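Local coordinates for hypothetical protein (Catenulispora acidiphila, PDB 4H3U), which is of unknown function but adopts a ketosteroid isomerase-like (SnoaL-like) fold and may take part in trimethylamine metabolism, at residues Phe116-Ala121 against Asp136-Ser141; Val85-Thr90 against Ala103-His108; Val99-Val104 against Thr122-Arg127. All coordinates share one frame; numbering follows the deposited sequence.

In the fold
The three contacts sample successive pairings across one curved sheet, in which strands 82-95, 98-109, 116-127 and 130-138 lie side by side. Contact 2 joins the first two, contact 3 the middle two and contact 1 the last two. Contacts 1 and 2 have centres about 9 Å apart and are stitched together by backbone: Val118 O lies 2.8 Å from Tyr105 N, and Met120 N lies 2.9 Å from Ala103 O. Contact 3 shares Ala103 and Val104 with contact 2, and its centre is about 14 Å from each of the others. Cadmium is bound at contacts 1 and 2; the ion at contact 1 is shared with the second subunit, which contact 3 also touches.

Contact 1: residues Phe116-Ala121 against Asp136-Ser141. With CD (cadmium ion), chain D.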
ATOM      1  N   PHE A 116      13.030   9.585  -8.209  1.00  7.49           N
ATOM      2  CA  PHE A 116      12.306   9.272  -6.976  1.00  6.89           C
ATOM      3  C   PHE A 116      12.686   7.879  -6.460  1.00  7.14           C
ATOM      4  O   PHE A 116      13.160   7.032  -7.222  1.00  7.81           O
ATOM      5  CB  PHE A 116      10.776   9.302  -7.234  1.00  7.37           C
ATOM      6  CG  PHE A 116      10.267   8.136  -8.075  1.00  7.57           C
ATOM      7  CD1 PHE A 116       9.852   6.957  -7.482  1.00  9.01           C
ATOM      8  CD2 PHE A 116      10.242   8.223  -9.460  1.00  8.20           C
ATOM      9  CE1 PHE A 116       9.438   5.879  -8.270  1.00  9.81           C
ATOM     10  CE2 PHE A 116       9.832   7.168 -10.251  1.00  9.30           C
ATOM     11  CZ  PHE A 116       9.437   5.966  -9.638  1.00  9.34           C
ATOM     12  N   ALA A 117      12.406   7.668  -5.188  1.00  7.36           N
ATOM     13  CA  ALA A 117      12.471   6.320  -4.552  1.00  7.17           C
ATOM     14  C   ALA A 117      11.456   6.353  -3.420  1.00  8.31           C
ATOM     15  O   ALA A 117      11.513   7.240  -2.568  1.00  9.07           O
ATOM     16  CB  ALA A 117      13.855   5.952  -4.083  1.00  9.74           C
ATOM     17  N   VAL A 118      10.530   5.379  -3.397  1.00  8.23           N
ATOM     18  CA  VAL A 118       9.505   5.333  -2.369  1.00  8.14           C
ATOM     19  C   VAL A 118       9.349   3.911  -1.843  1.00  8.17           C
ATOM     20  O   VAL A 118       9.544   2.932  -2.579  1.00  8.94           O
ATOM     21  CB  VAL A 118       8.140   5.807  -2.909  1.00  8.68           C
ATOM     22  CG1 VAL A 118       8.166   7.299  -3.286  1.00 10.63           C
ATOM     23  CG2 VAL A 118       7.628   4.982  -4.098  1.00  9.63           C
ATOM     24  N   PRO A 119       8.884   3.772  -0.596  1.00  8.46           N
ATOM     25  CA  PRO A 119       8.519   2.444  -0.112  1.00  8.96           C
ATOM     26  C   PRO A 119       7.250   1.946  -0.835  1.00  9.37           C
ATOM     27  O   PRO A 119       6.315   2.696  -1.089  1.00  9.37           O
ATOM     28  CB  PRO A 119       8.258   2.659   1.383  1.00 10.05           C
ATOM     29  CG  PRO A 119       7.901   4.109   1.503  1.00 11.54           C
ATOM     30  CD  PRO A 119       8.693   4.806   0.433  1.00  9.50           C
HETATM   31  N   MSE A 120       7.180   0.649  -1.049  0.50  8.83           N
HETATM   32  CA  MSE A 120       6.035   0.052  -1.684  0.50  9.35           C
HETATM   33  C   MSE A 120       5.705  -1.184  -0.913  0.50  7.47           C
HETATM   34  O   MSE A 120       6.574  -1.805  -0.285  0.50  7.56           O
HETATM   35  CB  MSE A 120       6.361  -0.247  -3.154  0.50  9.83           C
HETATM   36  CG  MSE A 120       5.181  -0.764  -4.009  0.50 11.00           C
HETATM   37 SE   MSE A 120       5.610  -0.825  -5.949  0.50 11.72          SE
HETATM   38  CE  MSE A 120       7.308  -1.735  -5.542  0.50  9.90           C
ATOM     39  N   ALA A 121       4.406  -1.467  -0.902  1.00  7.76           N
ATOM     40  CA  ALA A 121       3.870  -2.734  -0.329  1.00  7.34           C
ATOM     41  C   ALA A 121       3.268  -3.494  -1.494  1.00  6.63           C
ATOM     42  O   ALA A 121       2.366  -2.988  -2.178  1.00  8.41           O
ATOM     43  CB  ALA A 121       2.838  -2.450   0.766  1.00  8.73           C
ATOM     44  N   ASP A 136       0.089  -3.753  -6.021  1.00  7.01           N
ATOM     45  CA  ASP A 136       1.142  -2.818  -5.632  1.00  7.07           C
ATOM     46  C   ASP A 136       0.522  -1.550  -5.045  1.00  7.40           C
ATOM     47  O   ASP A 136      -0.401  -0.991  -5.639  1.00  7.91           O
ATOM     48  CB  ASP A 136       2.042  -2.390  -6.787  1.00  7.40           C
ATOM     49  CG  ASP A 136       2.812  -3.499  -7.453  1.00  8.32           C
ATOM     50  OD1 ASP A 136       2.948  -4.606  -6.861  1.00  8.14           O
ATOM     51  OD2 ASP A 136       3.350  -3.238  -8.562  1.00  8.66           O
ATOM     52  N   TYR A 137       1.023  -1.123  -3.894  1.00  7.43           N
ATOM     53  CA  TYR A 137       0.638   0.123  -3.202  1.00  7.56           C
ATOM     54  C   TYR A 137       1.877   0.947  -2.902  1.00  7.68           C
ATOM     55  O   TYR A 137       2.861   0.443  -2.412  1.00  8.74           O
ATOM     56  CB  TYR A 137      -0.046  -0.200  -1.869  1.00  8.87           C
ATOM     57  CG  TYR A 137      -1.297  -0.980  -1.889  1.00  8.36           C
ATOM     58  CD1 TYR A 137      -2.550  -0.329  -1.744  1.00  9.59           C
ATOM     59  CD2 TYR A 137      -1.319  -2.376  -2.028  1.00  9.37           C
ATOM     60  CE1 TYR A 137      -3.723  -1.055  -1.679  1.00 10.57           C
ATOM     61  CE2 TYR A 137      -2.497  -3.083  -1.981  1.00  9.05           C
ATOM     62  CZ  TYR A 137      -3.720  -2.405  -1.842  1.00 10.16           C
ATOM     63  OH  TYR A 137      -4.922  -3.091  -1.805  1.00 13.09           O
ATOM     64  N   TYR A 138       1.783   2.284  -3.156  1.00  7.92           N
ATOM     65  CA  TYR A 138       2.871   3.202  -2.873  1.00  7.64           C
ATOM     66  C   TYR A 138       2.320   4.610  -2.926  1.00  7.10           C
ATOM     67  O   TYR A 138       1.225   4.840  -3.472  1.00  7.26           O
ATOM     68  CB  TYR A 138       4.110   3.028  -3.766  1.00  7.82           C
ATOM     69  CG  TYR A 138       3.859   3.070  -5.254  1.00  8.31           C
ATOM     70  CD1 TYR A 138       3.971   4.238  -5.995  1.00  8.72           C
ATOM     71  CD2 TYR A 138       3.431   1.925  -5.918  1.00 10.04           C
ATOM     72  CE1 TYR A 138       3.708   4.229  -7.359  1.00  9.38           C
ATOM     73  CE2 TYR A 138       3.176   1.907  -7.274  1.00 10.30           C
ATOM     74  CZ  TYR A 138       3.307   3.081  -8.002  1.00  9.37           C
ATOM     75  OH  TYR A 138       3.074   3.086  -9.363  1.00 10.95           O
ATOM     76  N   SER A 139       3.059   5.575  -2.413  1.00  7.57           N
ATOM     77  CA  SER A 139       2.592   6.958  -2.395  1.00  7.75           C
ATOM     78  C   SER A 139       2.851   7.679  -3.683  1.00  7.77           C
ATOM     79  O   SER A 139       3.979   8.127  -3.937  1.00  7.81           O
ATOM     80  CB  SER A 139       3.219   7.703  -1.234  1.00  7.91           C
ATOM     81  OG  SER A 139       2.882   9.090  -1.284  1.00  9.14           O
ATOM     82  N   LEU A 140       1.826   7.856  -4.499  1.00  8.09           N
ATOM     83  CA  LEU A 140       1.954   8.639  -5.735  1.00  8.81           C
ATOM     84  C   LEU A 140       2.323  10.077  -5.381  1.00  8.69           C
ATOM     85  O   LEU A 140       3.113  10.706  -6.084  1.00  9.34           O
ATOM     86  CB  LEU A 140       0.712   8.565  -6.604  1.00 10.65           C
ATOM     87  CG  LEU A 140       0.859   9.281  -7.955  1.00 12.91           C
ATOM     88  CD1 LEU A 140       1.943   8.699  -8.835  1.00 15.80           C
ATOM     89  CD2 LEU A 140      -0.482   9.251  -8.697  1.00 14.62           C
ATOM     90  N   SER A 141       1.816  10.610  -4.276  1.00  9.99           N
ATOM     91  CA  SER A 141       2.140  12.009  -3.896  1.00 10.80           C
ATOM     92  C   SER A 141       3.636  12.146  -3.678  1.00  9.56           C
ATOM     93  O   SER A 141       4.221  13.142  -4.099  1.00  9.97           O
ATOM     94  CB  SER A 141       1.357  12.350  -2.594  1.00 15.03           C
ATOM     95  OG  SER A 141      -0.018  12.433  -2.882  1.00 24.58           O
TER
HETATM   96 CD    CD D 202      -0.876   4.939  -2.259  0.90  9.29          CD
HETATM   97  O   HOH W   1       5.276   5.168  -0.830  1.00 13.13           O
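With CG of selenomethionine Met120 opposite its own amide nitrogen (chi1 -174°) and Tyr138 CG set between its backbone N and carbonyl carbon (chi1 54°), the two side chains run side by side. They lie on one face of an antiparallel beta hairpin of strands 116-127 and 130-138 in the SnoaL-like fold. The register is fixed by the hydrogen-bonded pair Ala121-Tyr137, with Ala121 N to Tyr137 O and Tyr137 N to Ala121 O both 2.9 Å. In one of two deposited conformers, Met120 SE stands 3.5 Å from Tyr138 CD2 and 53° off the ring normal, an oblique Met-aromatic contact that need not hold in the other. Val118 CG2 meets Tyr138 CB at 4.0 Å, and the phenol OH is hydrogen-bonded to Asp58 OD2. Replacing Tyr138 with alanine removes the phenol, which would probably leave Asp58 OD2 without this partner and open a gap beside Val118. A water links strand 116-127 to the turn before helix 140-147, donating to Pro119 O at 2.7 Å and accepting from Ser139 N at 2.8 Å. Ser139 OG caps Ser142 N at the helix start. Tyr138 O binds a cadmium ion at 2.4 Å, shared with Tyr138 O of the second subunit.

Contact 2: residues Val85-Thr90 against Ala103-His108; sequences VHVTIT and AVYGGH. With CD (cadmium ion), chain E.
Val85-Ile89 and Ala103-His108 run antiparallel as a beta hairpin, their axes 4.6 Å apart at closest and 167° between directions, with His86-Gly106 and Thr88-Val104 as hydrogen-bonded pairs and Val87-Tyr105 and Ile89-Ala103 as non-hydrogen-bonded ones. Both hydrogen-bonded pairs have their two N-H...O links, the one from Gly106 N to His86 O spanning 2.9 Å.

The side chains sort onto two faces. On that of Val87, Ile89, Ala103 and Tyr105 the contacts are apolar. Val87 CG1 rests against Ala103 CB at 3.9 Å, while its CG2 branch approaches Tyr105 obliquely; Val85 CG1 reaches the edge of the same ring, 4.0 Å from CE1. Helix 29-39 covers this face through Trp34 and Trp38 at Val87 and through Val31 and Ala35 at Ile89.

On the other face, the first torsion of His86 (chi1 61°) turns its imidazole over Gly106 of the neighbouring strand, with Gly106 CA above one ring face, 4.3 Å from the centroid and 27° off the normal, a CH-pi contact. The absence of a side chain at Gly106 lets the ring lie there. Farther along, Thr88 and Val104 lie side by side, OG1 of the threonine 3.5 Å from CB of the valine. One water donates to both His86 O and Val104 O, and another ties Thr90 OG1 to Ala103 O.

His86 NE2 binds a cadmium ion at 2.3 Å, and three waters and two further atoms complete its six ligands. At the other nitrogen, ND1 is hydrogen-bonded to Asn84 O. The imidazole is therefore held by the metal at NE2 and the Asn84 carbonyl at ND1, with Gly106 CA packed on one face, which probably limits its rotation; the carbonyl at ND1 is consistent with a neutral ring that leaves NE2 unprotonated for the cadmium.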
ATOM      1  N   VAL A  85      14.000   2.030 -13.833  1.00  8.34           N
ATOM      2  CA  VAL A  85      13.114   1.417 -12.858  1.00  8.82           C
ATOM      3  C   VAL A  85      13.894   0.347 -12.081  1.00  9.38           C
ATOM      4  O   VAL A  85      14.596  -0.485 -12.685  1.00  9.92           O
ATOM      5  CB  VAL A  85      11.912   0.744 -13.530  1.00 10.07           C
ATOM      6  CG1 VAL A  85      11.167  -0.169 -12.557  1.00 11.40           C
ATOM      7  CG2 VAL A  85      10.983   1.780 -14.093  1.00 10.42           C
ATOM      8  N   HIS A  86      13.833   0.422 -10.766  1.00  9.09           N
ATOM      9  CA  HIS A  86      14.502  -0.558  -9.941  1.00 10.07           C
ATOM     10  C   HIS A  86      13.705  -0.766  -8.676  1.00  9.97           C
ATOM     11  O   HIS A  86      13.166   0.170  -8.101  1.00 11.53           O
ATOM     12  CB  HIS A  86      15.978  -0.205  -9.691  1.00 14.32           C
ATOM     13  CG  HIS A  86      16.224   1.082  -8.980  1.00 12.95           C
ATOM     14  ND1 HIS A  86      16.023   2.316  -9.556  1.00 12.62           N
ATOM     15  CD2 HIS A  86      16.778   1.325  -7.768  1.00 14.69           C
ATOM     16  CE1 HIS A  86      16.357   3.261  -8.686  1.00 13.85           C
ATOM     17  NE2 HIS A  86      16.840   2.682  -7.602  1.00 15.32           N
ATOM     18  N   VAL A  87      13.626  -2.033  -8.288  1.00  9.56           N
ATOM     19  CA  VAL A  87      12.876  -2.462  -7.120  1.00  9.49           C
ATOM     20  C   VAL A  87      13.786  -3.301  -6.238  1.00  9.87           C
ATOM     21  O   VAL A  87      14.350  -4.256  -6.709  1.00 12.00           O
ATOM     22  CB  VAL A  87      11.646  -3.299  -7.519  1.00 10.76           C
ATOM     23  CG1 VAL A  87      10.976  -3.890  -6.307  1.00 13.42           C
ATOM     24  CG2 VAL A  87      10.670  -2.451  -8.327  1.00 11.22           C
ATOM     25  N   THR A  88      13.977  -2.850  -4.989  1.00  9.80           N
ATOM     26  CA  THR A  88      14.830  -3.553  -4.042  1.00 10.24           C
ATOM     27  C   THR A  88      13.953  -4.073  -2.920  1.00  9.86           C
ATOM     28  O   THR A  88      12.994  -3.447  -2.507  1.00 11.70           O
ATOM     29  CB  THR A  88      15.932  -2.641  -3.489  1.00 11.98           C
ATOM     30  OG1 THR A  88      15.352  -1.554  -2.809  1.00 14.21           O
ATOM     31  CG2 THR A  88      16.777  -2.104  -4.590  1.00 15.12           C
ATOM     32  N   ILE A  89      14.272  -5.255  -2.413  1.00  9.98           N
ATOM     33  CA  ILE A  89      13.521  -5.866  -1.346  1.00  9.31           C
ATOM     34  C   ILE A  89      14.051  -5.452   0.017  1.00  9.20           C
ATOM     35  O   ILE A  89      15.233  -5.670   0.317  1.00 11.87           O
ATOM     36  CB  ILE A  89      13.613  -7.393  -1.491  1.00  9.93           C
ATOM     37  CG1 ILE A  89      13.120  -7.861  -2.876  1.00 10.50           C
ATOM     38  CG2 ILE A  89      12.828  -8.091  -0.378  1.00 10.79           C
ATOM     39  CD1 ILE A  89      11.707  -7.410  -3.217  1.00 10.85           C
ATOM     40  N   THR A  90      13.179  -4.901   0.831  1.00  9.63           N
ATOM     41  CA  THR A  90      13.470  -4.554   2.211  1.00 11.17           C
ATOM     42  C   THR A  90      13.255  -5.777   3.086  1.00 11.02           C
ATOM     43  O   THR A  90      14.151  -6.170   3.849  1.00 13.76           O
ATOM     44  CB  THR A  90      12.609  -3.390   2.690  1.00 12.92           C
ATOM     45  OG1 THR A  90      12.782  -2.296   1.793  1.00 14.00           O
ATOM     46  CG2 THR A  90      13.015  -2.960   4.087  1.00 16.52           C
ATOM     47  N   ALA A 103       9.181  -3.268  -0.247  1.00  8.82           N
ATOM     48  CA  ALA A 103      10.218  -2.943  -1.216  1.00  9.21           C
ATOM     49  C   ALA A 103      10.415  -1.475  -1.311  1.00  8.80           C
ATOM     50  O   ALA A 103       9.707  -0.686  -0.679  1.00  9.51           O
ATOM     51  CB  ALA A 103       9.814  -3.469  -2.580  1.00 11.64           C
ATOM     52  N   VAL A 104      11.445  -1.082  -2.064  1.00  8.86           N
ATOM     53  CA  VAL A 104      11.641   0.311  -2.467  1.00  9.42           C
ATOM     54  C   VAL A 104      11.587   0.324  -3.982  1.00  9.23           C
ATOM     55  O   VAL A 104      12.297  -0.415  -4.651  1.00 10.53           O
ATOM     56  CB  VAL A 104      12.976   0.914  -1.963  1.00 10.79           C
ATOM     57  CG1 VAL A 104      13.172   2.338  -2.480  1.00 12.11           C
ATOM     58  CG2 VAL A 104      13.010   0.899  -0.452  1.00 12.68           C
ATOM     59  N   TYR A 105      10.728   1.194  -4.486  1.00  8.65           N
ATOM     60  CA  TYR A 105      10.506   1.410  -5.911  1.00  9.24           C
ATOM     61  C   TYR A 105      11.096   2.756  -6.319  1.00  9.28           C
ATOM     62  O   TYR A 105      10.741   3.780  -5.763  1.00  9.29           O
ATOM     63  CB  TYR A 105       9.014   1.402  -6.171  1.00 10.26           C
ATOM     64  CG  TYR A 105       8.568   1.805  -7.549  1.00 10.44           C
ATOM     65  CD1 TYR A 105       9.338   1.517  -8.667  1.00 17.39           C
ATOM     66  CD2 TYR A 105       7.453   2.569  -7.743  1.00 11.23           C
ATOM     67  CE1 TYR A 105       8.950   1.939  -9.939  1.00 16.13           C
ATOM     68  CE2 TYR A 105       6.984   2.883  -9.017  1.00 12.30           C
ATOM     69  CZ  TYR A 105       7.714   2.529 -10.110  1.00 18.40           C
ATOM     70  OH  TYR A 105       7.279   2.880 -11.365  1.00 24.87           O
ATOM     71  N   GLY A 106      12.005   2.719  -7.267  1.00  9.76           N
ATOM     72  CA  GLY A 106      12.671   3.929  -7.718  1.00  9.71           C
ATOM     73  C   GLY A 106      12.811   3.995  -9.219  1.00  8.48           C
ATOM     74  O   GLY A 106      12.747   2.990  -9.932  1.00  9.24           O
ATOM     75  N   GLY A 107      13.092   5.208  -9.692  1.00  8.05           N
ATOM     76  CA  GLY A 107      13.302   5.458 -11.117  1.00  8.02           C
ATOM     77  C   GLY A 107      13.312   6.959 -11.362  1.00  7.38           C
ATOM     78  O   GLY A 107      13.348   7.741 -10.432  1.00  7.48           O
ATOM     79  N   HIS A 108      13.261   7.320 -12.631  1.00  7.19           N
ATOM     80  CA  HIS A 108      13.241   8.733 -13.005  1.00  6.70           C
ATOM     81  C   HIS A 108      12.240   8.884 -14.155  1.00  6.57           C
ATOM     82  O   HIS A 108      12.513   8.481 -15.292  1.00  8.10           O
ATOM     83  CB  HIS A 108      14.643   9.240 -13.368  1.00  6.80           C
ATOM     84  CG  HIS A 108      14.734  10.725 -13.554  1.00  6.72           C
ATOM     85  ND1 HIS A 108      15.968  11.382 -13.560  1.00  7.79           N
ATOM     86  CD2 HIS A 108      13.776  11.660 -13.697  1.00  6.90           C
ATOM     87  CE1 HIS A 108      15.725  12.659 -13.722  1.00  6.81           C
ATOM     88  NE2 HIS A 108      14.420  12.863 -13.837  1.00  7.30           N
TER
HETATM   89 CD    CD E 203      17.813   3.583  -5.747  1.00 22.44          CD
HETATM   90  O   HOH W   2      14.696   0.735  -5.527  1.00 20.96           O
HETATM   91  O   HOH W   3      10.650  -0.601   2.084  1.00 16.61           O
HETATM   92  O   HOH W   4      15.962   3.002  -4.476  1.00 25.60           O
HETATM   93  O   HOH W   5      18.595   1.609  -5.073  1.00 33.18           O
HETATM   94  O   HOH W   6      19.705   4.091  -6.949  1.00 30.30           O

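Contact 3: residues Val99-Val104 against Thr122-Arg127; sequences VTIEAV and TLLRTR
Val99-Leu124 and Ile101-Thr122 are the hydrogen-bonded pairs of this antiparallel hairpin between strands 98-109 and 116-127 of the SnoaL-like sheet, and each makes two backbone bonds. Leu124 N to Val99 O is 2.8 Å and nearly straight (174° at the hydrogen), Ile101 N to Thr122 O is also 2.8 Å, and Thr122 N to Ile101 O is 3.0 Å.

Apolar contacts dominate the face carrying Val99, Ile101, Thr122 and Leu124. With CG1 of Ile101 anti to its carbonyl carbon (chi1 -54°) and the chain extended beyond it, CD1 touches both Leu124 CD1 (3.9 Å) and Thr122 CG2 (4.0 Å). Val99 CB and Leu124 CB meet at 4.1 Å. Val31 of helix 29-39 packs on Val99 and Ile101, and Trp34 on Ile101 and Thr122. On the reverse face, Thr100 CG2 and Leu123 CD2 lie side by side, 4.1 Å apart.

Among polar ends, Thr122 OG1 is hydrogen-bonded to Asp136 OD1, and Thr100 OG1 to Thr100 OG1 of the second subunit, on whose Glu102 Leu123 packs. The chemistry differs by face: the Ile101 side is mainly apolar and covered by helix 29-39, its Thr122 hydroxyl satisfied by Asp136, whereas the Thr100 side meets the second subunit.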
ATOM      1  N   VAL A  99       2.008 -13.854   0.044  1.00  8.49           N
ATOM      2  CA  VAL A  99       3.330 -13.302   0.270  1.00  8.41           C
ATOM      3  C   VAL A  99       3.170 -11.769   0.344  1.00  8.17           C
ATOM      4  O   VAL A  99       2.517 -11.146  -0.488  1.00 10.99           O
ATOM      5  CB  VAL A  99       4.298 -13.684  -0.872  1.00 10.47           C
ATOM      6  CG1 VAL A  99       5.649 -13.047  -0.681  1.00 13.57           C
ATOM      7  CG2 VAL A  99       4.442 -15.197  -0.996  1.00 12.74           C
ATOM      8  N   THR A 100       3.800 -11.192   1.356  1.00  6.88           N
ATOM      9  CA  THR A 100       3.864  -9.754   1.512  1.00  7.05           C
ATOM     10  C   THR A 100       5.281  -9.290   1.265  1.00  6.63           C
ATOM     11  O   THR A 100       6.232  -9.867   1.827  1.00  7.96           O
ATOM     12  CB  THR A 100       3.405  -9.348   2.905  1.00  8.17           C
ATOM     13  OG1 THR A 100       2.090  -9.823   3.119  1.00  9.66           O
ATOM     14  CG2 THR A 100       3.506  -7.846   3.104  1.00 10.01           C
ATOM     15  N   ILE A 101       5.418  -8.241   0.448  1.00  7.22           N
ATOM     16  CA  ILE A 101       6.698  -7.675   0.121  1.00  7.21           C
ATOM     17  C   ILE A 101       6.759  -6.226   0.541  1.00  7.79           C
ATOM     18  O   ILE A 101       5.882  -5.448   0.171  1.00  8.54           O
ATOM     19  CB  ILE A 101       6.963  -7.746  -1.389  1.00  8.41           C
ATOM     20  CG1 ILE A 101       6.823  -9.154  -1.951  1.00  9.79           C
ATOM     21  CG2 ILE A 101       8.349  -7.188  -1.718  1.00  9.57           C
ATOM     22  CD1 ILE A 101       6.791  -9.232  -3.458  1.00  9.89           C
ATOM     23  N   GLU A 102       7.771  -5.863   1.318  1.00  7.53           N
ATOM     24  CA  GLU A 102       8.101  -4.475   1.584  1.00  8.02           C
ATOM     25  C   GLU A 102       9.332  -4.191   0.688  1.00  7.90           C
ATOM     26  O   GLU A 102      10.394  -4.826   0.819  1.00  9.45           O
ATOM     27  CB  GLU A 102       8.443  -4.230   3.041  1.00  9.40           C
ATOM     28  CG  GLU A 102       7.248  -4.440   3.919  1.00 10.30           C
ATOM     29  CD  GLU A 102       7.443  -4.101   5.382  1.00 12.96           C
ATOM     30  OE1 GLU A 102       7.997  -3.008   5.677  1.00 15.28           O
ATOM     31  OE2 GLU A 102       6.964  -4.891   6.244  1.00 15.83           O
ATOM     32  N   ALA A 103       9.181  -3.268  -0.247  1.00  8.82           N
ATOM     33  CA  ALA A 103      10.218  -2.943  -1.216  1.00  9.21           C
ATOM     34  C   ALA A 103      10.415  -1.475  -1.311  1.00  8.80           C
ATOM     35  O   ALA A 103       9.707  -0.686  -0.679  1.00  9.51           O
ATOM     36  CB  ALA A 103       9.814  -3.469  -2.580  1.00 11.64           C
ATOM     37  N   VAL A 104      11.445  -1.082  -2.064  1.00  8.86           N
ATOM     38  CA  VAL A 104      11.641   0.311  -2.467  1.00  9.42           C
ATOM     39  C   VAL A 104      11.587   0.324  -3.982  1.00  9.23           C
ATOM     40  O   VAL A 104      12.297  -0.415  -4.651  1.00 10.53           O
ATOM     41  CB  VAL A 104      12.976   0.914  -1.963  1.00 10.79           C
ATOM     42  CG1 VAL A 104      13.172   2.338  -2.480  1.00 12.11           C
ATOM     43  CG2 VAL A 104      13.010   0.899  -0.452  1.00 12.68           C
ATOM     44  N   THR A 122       3.712  -4.726  -1.703  1.00  6.97           N
ATOM     45  CA  THR A 122       3.166  -5.590  -2.720  1.00  7.45           C
ATOM     46  C   THR A 122       2.641  -6.868  -2.080  1.00  7.40           C
ATOM     47  O   THR A 122       3.302  -7.522  -1.266  1.00  8.12           O
ATOM     48  CB  THR A 122       4.215  -5.915  -3.793  1.00  8.24           C
ATOM     49  OG1 THR A 122       4.515  -4.706  -4.509  1.00  8.58           O
ATOM     50  CG2 THR A 122       3.774  -7.015  -4.755  1.00  8.60           C
ATOM     51  N   LEU A 123       1.403  -7.173  -2.418  1.00  7.18           N
ATOM     52  CA  LEU A 123       0.716  -8.377  -1.905  1.00  7.37           C
ATOM     53  C   LEU A 123       0.603  -9.353  -3.052  1.00  7.27           C
ATOM     54  O   LEU A 123      -0.067  -9.060  -4.063  1.00  8.18           O
ATOM     55  CB  LEU A 123      -0.671  -8.014  -1.394  1.00  7.72           C
ATOM     56  CG  LEU A 123      -0.734  -6.870  -0.387  1.00 10.51           C
ATOM     57  CD1 LEU A 123      -2.131  -6.702   0.165  1.00 11.10           C
ATOM     58  CD2 LEU A 123       0.261  -6.972   0.742  1.00 13.16           C
ATOM     59  N   LEU A 124       1.187 -10.551  -2.866  1.00  7.61           N
ATOM     60  CA  LEU A 124       1.056 -11.593  -3.862  1.00  7.45           C
ATOM     61  C   LEU A 124       0.192 -12.739  -3.322  1.00  8.74           C
ATOM     62  O   LEU A 124       0.246 -13.055  -2.127  1.00 10.40           O
ATOM     63  CB  LEU A 124       2.416 -12.216  -4.210  1.00  8.13           C
ATOM     64  CG  LEU A 124       3.532 -11.316  -4.676  1.00  8.34           C
ATOM     65  CD1 LEU A 124       4.765 -12.144  -5.034  1.00  9.61           C
ATOM     66  CD2 LEU A 124       3.082 -10.460  -5.856  1.00  8.59           C
ATOM     67  N   ARG A 125      -0.550 -13.362  -4.200  1.00  8.91           N
ATOM     68  CA  ARG A 125      -1.127 -14.670  -3.956  1.00  8.80           C
ATOM     69  C   ARG A 125      -0.467 -15.602  -4.953  1.00  9.23           C
ATOM     70  O   ARG A 125      -0.318 -15.263  -6.120  1.00  9.27           O
ATOM     71  CB  ARG A 125      -2.609 -14.688  -4.103  1.00 10.29           C
ATOM     72  CG  ARG A 125      -3.225 -15.987  -3.633  1.00 19.75           C
ATOM     73  CD  ARG A 125      -4.750 -15.945  -3.648  1.00 25.28           C
ATOM     74  NE  ARG A 125      -5.157 -14.780  -2.871  1.00 38.19           N
ATOM     75  CZ  ARG A 125      -5.615 -13.620  -3.345  1.00 45.92           C
ATOM     76  NH1 ARG A 125      -5.830 -12.644  -2.481  1.00 34.29           N
ATOM     77  NH2 ARG A 125      -5.873 -13.421  -4.641  1.00 53.58           N
ATOM     78  N   THR A 126      -0.062 -16.776  -4.478  1.00 10.25           N
ATOM     79  CA  THR A 126       0.699 -17.742  -5.314  1.00  9.76           C
ATOM     80  C   THR A 126       0.029 -19.113  -5.331  1.00 12.28           C
ATOM     81  O   THR A 126      -0.838 -19.435  -4.506  1.00 13.46           O
ATOM     82  CB  THR A 126       2.120 -17.953  -4.772  1.00 12.87           C
ATOM     83  OG1 THR A 126       2.060 -18.534  -3.452  1.00 15.08           O
ATOM     84  CG2 THR A 126       2.848 -16.616  -4.753  1.00 14.25           C
ATOM     85  N   ARG A 127       0.472 -19.914  -6.291  1.00 13.26           N
ATOM     86  CA  ARG A 127       0.052 -21.315  -6.454  1.00 13.36           C
ATOM     87  C   ARG A 127       1.356 -22.002  -6.874  1.00 14.34           C
ATOM     88  O   ARG A 127       1.777 -21.934  -8.035  1.00 14.99           O
ATOM     89  CB  ARG A 127      -1.044 -21.444  -7.507  1.00 20.47           C
ATOM     90  CG  ARG A 127      -1.595 -22.852  -7.759  1.00 26.19           C
ATOM     91  CD  ARG A 127      -2.317 -22.861  -9.111  1.00 33.93           C
ATOM     92  NE  ARG A 127      -3.439 -21.921  -9.156  1.00 40.73           N
ATOM     93  CZ  ARG A 127      -3.939 -21.364 -10.263  1.00 34.44           C
ATOM     94  NH1 ARG A 127      -3.346 -21.521 -11.445  1.00 47.12           N
ATOM     95  NH2 ARG A 127      -4.969 -20.531 -10.170  1.00 40.71           N
TER